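Local atomic coordinates of trafficking protein B (Neisseria gonorrhoeae, PDB entry 2H1C), a protein that serves as the PIN-domain toxin of a type II toxin-antitoxin system, pairing with its antitoxin in a complex that binds its own promoter DNA. Residues 6-11 with 19-24. Numbering follows the deposited sequence.
Sequences TNVISE and ERVVAW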
loop_
_atom_site.group_PDB
_atom_site.type_symbol
_atom_site.label_atom_id
_atom_site.label_comp_id
_atom_site.label_asym_id
_atom_site.label_seq_id
_atom_site.Cartn_x
_atom_site.Cartn_y
_atom_site.Cartn_z
ATOM N N THR A 6 -13.072 1.672 -0.535
ATOM C CA THR A 6 -13.385 2.744 0.402
ATOM C C THR A 6 -14.668 3.527 0.128
ATOM O O THR A 6 -15.404 3.860 1.056
ATOM C CB THR A 6 -12.223 3.749 0.462
ATOM O OG1 THR A 6 -11.023 3.043 0.783
ATOM C CG2 THR A 6 -12.480 4.812 1.507
ATOM N N ASN A 7 -14.942 3.823 -1.139
ATOM C CA ASN A 7 -16.117 4.623 -1.458
ATOM C C ASN A 7 -17.443 3.924 -1.179
ATOM O O ASN A 7 -18.471 4.587 -1.040
ATOM C CB ASN A 7 -16.054 5.097 -2.914
ATOM C CG ASN A 7 -16.029 3.944 -3.904
ATOM O OD1 ASN A 7 -16.986 3.175 -4.009
ATOM N ND2 ASN A 7 -14.929 3.819 -4.633
ATOM N N VAL A 8 -17.422 2.600 -1.079
ATOM C CA VAL A 8 -18.644 1.851 -0.807
ATOM C C VAL A 8 -18.888 1.755 0.698
ATOM O O VAL A 8 -19.973 2.074 1.173
ATOM C CB VAL A 8 -18.570 0.445 -1.450
ATOM C CG1 VAL A 8 -19.753 -0.408 -1.008
ATOM C CG2 VAL A 8 -18.571 0.589 -2.967
ATOM N N ILE A 9 -17.881 1.357 1.466
ATOM C CA ILE A 9 -18.090 1.258 2.897
ATOM C C ILE A 9 -18.341 2.642 3.507
ATOM O O ILE A 9 -19.014 2.753 4.525
ATOM C CB ILE A 9 -16.896 0.525 3.600
ATOM C CG1 ILE A 9 -17.208 0.346 5.093
ATOM C CG2 ILE A 9 -15.598 1.281 3.373
ATOM C CD1 ILE A 9 -16.167 -0.438 5.850
ATOM N N SER A 10 -17.845 3.697 2.860
ATOM C CA SER A 10 -18.035 5.068 3.356
ATOM C C SER A 10 -19.402 5.677 3.012
ATOM O O SER A 10 -19.851 6.614 3.668
ATOM C CB SER A 10 -16.954 6.000 2.788
ATOM O OG SER A 10 -15.651 5.535 3.090
ATOM N N GLU A 11 -20.066 5.155 1.992
ATOM C CA GLU A 11 -21.348 5.736 1.586
ATOM C C GLU A 11 -22.425 5.798 2.678
ATOM O O GLU A 11 -23.055 6.843 2.863
ATOM C CB GLU A 11 -21.897 5.029 0.344
ATOM C CG GLU A 11 -23.262 5.566 -0.153
ATOM C CD GLU A 11 -23.185 6.956 -0.753
ATOM O OE1 GLU A 11 -24.255 7.593 -0.930
ATOM O OE2 GLU A 11 -22.061 7.421 -1.068
ATOM N N GLU A 19 -29.643 5.033 -0.927
ATOM C CA GLU A 19 -30.406 3.900 -0.419
ATOM C C GLU A 19 -30.117 2.594 -1.148
ATOM O O GLU A 19 -30.169 1.523 -0.545
ATOM C CB GLU A 19 -31.907 4.202 -0.515
ATOM C CG GLU A 19 -32.286 5.677 -0.321
ATOM C CD GLU A 19 -31.887 6.580 -1.497
ATOM O OE1 GLU A 19 -32.338 6.334 -2.638
ATOM O OE2 GLU A 19 -31.128 7.543 -1.272
ATOM N N ARG A 20 -29.839 2.674 -2.448
ATOM C CA ARG A 20 -29.546 1.479 -3.234
ATOM C C ARG A 20 -28.266 0.796 -2.751
ATOM O O ARG A 20 -28.178 -0.435 -2.717
ATOM C CB ARG A 20 -29.417 1.846 -4.714
ATOM C CG ARG A 20 -29.024 0.687 -5.616
ATOM C CD ARG A 20 -29.039 1.120 -7.082
ATOM N NE ARG A 20 -30.402 1.210 -7.613
ATOM C CZ ARG A 20 -30.702 1.625 -8.840
ATOM N NH1 ARG A 20 -29.735 2.004 -9.670
ATOM N NH2 ARG A 20 -31.970 1.627 -9.250
ATOM N N VAL A 21 -27.278 1.600 -2.383
ATOM C CA VAL A 21 -26.012 1.064 -1.911
ATOM C C VAL A 21 -26.194 0.447 -0.536
ATOM O O VAL A 21 -25.675 -0.632 -0.252
ATOM C CB VAL A 21 -24.932 2.158 -1.836
ATOM C CG1 VAL A 21 -23.646 1.578 -1.275
ATOM C CG2 VAL A 21 -24.703 2.749 -3.211
ATOM N N VAL A 22 -26.928 1.132 0.327
ATOM C CA VAL A 22 -27.170 0.613 1.663
ATOM C C VAL A 22 -27.896 -0.734 1.554
ATOM O O VAL A 22 -27.485 -1.703 2.184
ATOM C CB VAL A 22 -27.989 1.597 2.493
ATOM C CG1 VAL A 22 -28.304 0.996 3.863
ATOM C CG2 VAL A 22 -27.177 2.896 2.662
ATOM N N ALA A 23 -28.962 -0.796 0.750
ATOM C CA ALA A 23 -29.704 -2.051 0.572
ATOM C C ALA A 23 -28.818 -3.184 0.048
ATOM O O ALA A 23 -28.936 -4.351 0.486
ATOM C CB ALA A 23 -30.902 -1.846 -0.380
ATOM N N TRP A 24 -27.954 -2.870 -0.916
ATOM C CA TRP A 24 -27.065 -3.895 -1.455
ATOM C C TRP A 24 -26.151 -4.421 -0.354
ATOM O O TRP A 24 -25.926 -5.628 -0.240
ATOM C CB TRP A 24 -26.190 -3.342 -2.582
ATOM C CG TRP A 24 -25.252 -4.382 -3.115
ATOM C CD1 TRP A 24 -25.565 -5.460 -3.898
ATOM C CD2 TRP A 24 -23.849 -4.479 -2.841
ATOM N NE1 TRP A 24 -24.437 -6.226 -4.128
ATOM C CE2 TRP A 24 -23.373 -5.639 -3.495
ATOM C CE3 TRP A 24 -22.948 -3.694 -2.106
ATOM C CZ2 TRP A 24 -22.029 -6.032 -3.438
ATOM C CZ3 TRP A 24 -21.616 -4.086 -2.047
ATOM C CH2 TRP A 24 -21.171 -5.244 -2.712
#
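V8, on helix 6-9 just after the central strand 2-4 of the parallel PIN-domain sheet, and E11, a few residues on, pack against V21 and W24 of helix 19-27. The contact is loose and made by carbon atoms, all at 4.2 Å or more: 165 Å² is buried in all, and the nearest CA atoms, those of E11 and V21, are 7.5 Å apart. V8 reaches both partners through one methyl, its CG1 lying 4.4 Å from V21 CG1 and 4.3 Å from W24 CZ3, an oblique approach to the indole. Beyond this contact the same indole touches I2 and L4 of strand 2-4 and meets the ring of F134, so helix 19-27 is packed on the sheet as well. The side chain of V8 is about 5 Å from that of D5, predicted to bind magnesium.

E11 adds aliphatic packing, its CG 4.2 Å from V21 CB, with the two side chains crossing at about a right angle. The chain then bends at chi2 (70°), and its carboxylate is taken up by the intervening loop: OE1 accepts from N18 N, while OE2 forms a salt bridge with R14 NH1.

Within 6-11, T6 O accepts hydrogen bonds from S10 N and, from the opposite face of its carbonyl plane, from S10 OG at 2.6 Å, with a C=O...OG angle of 144°.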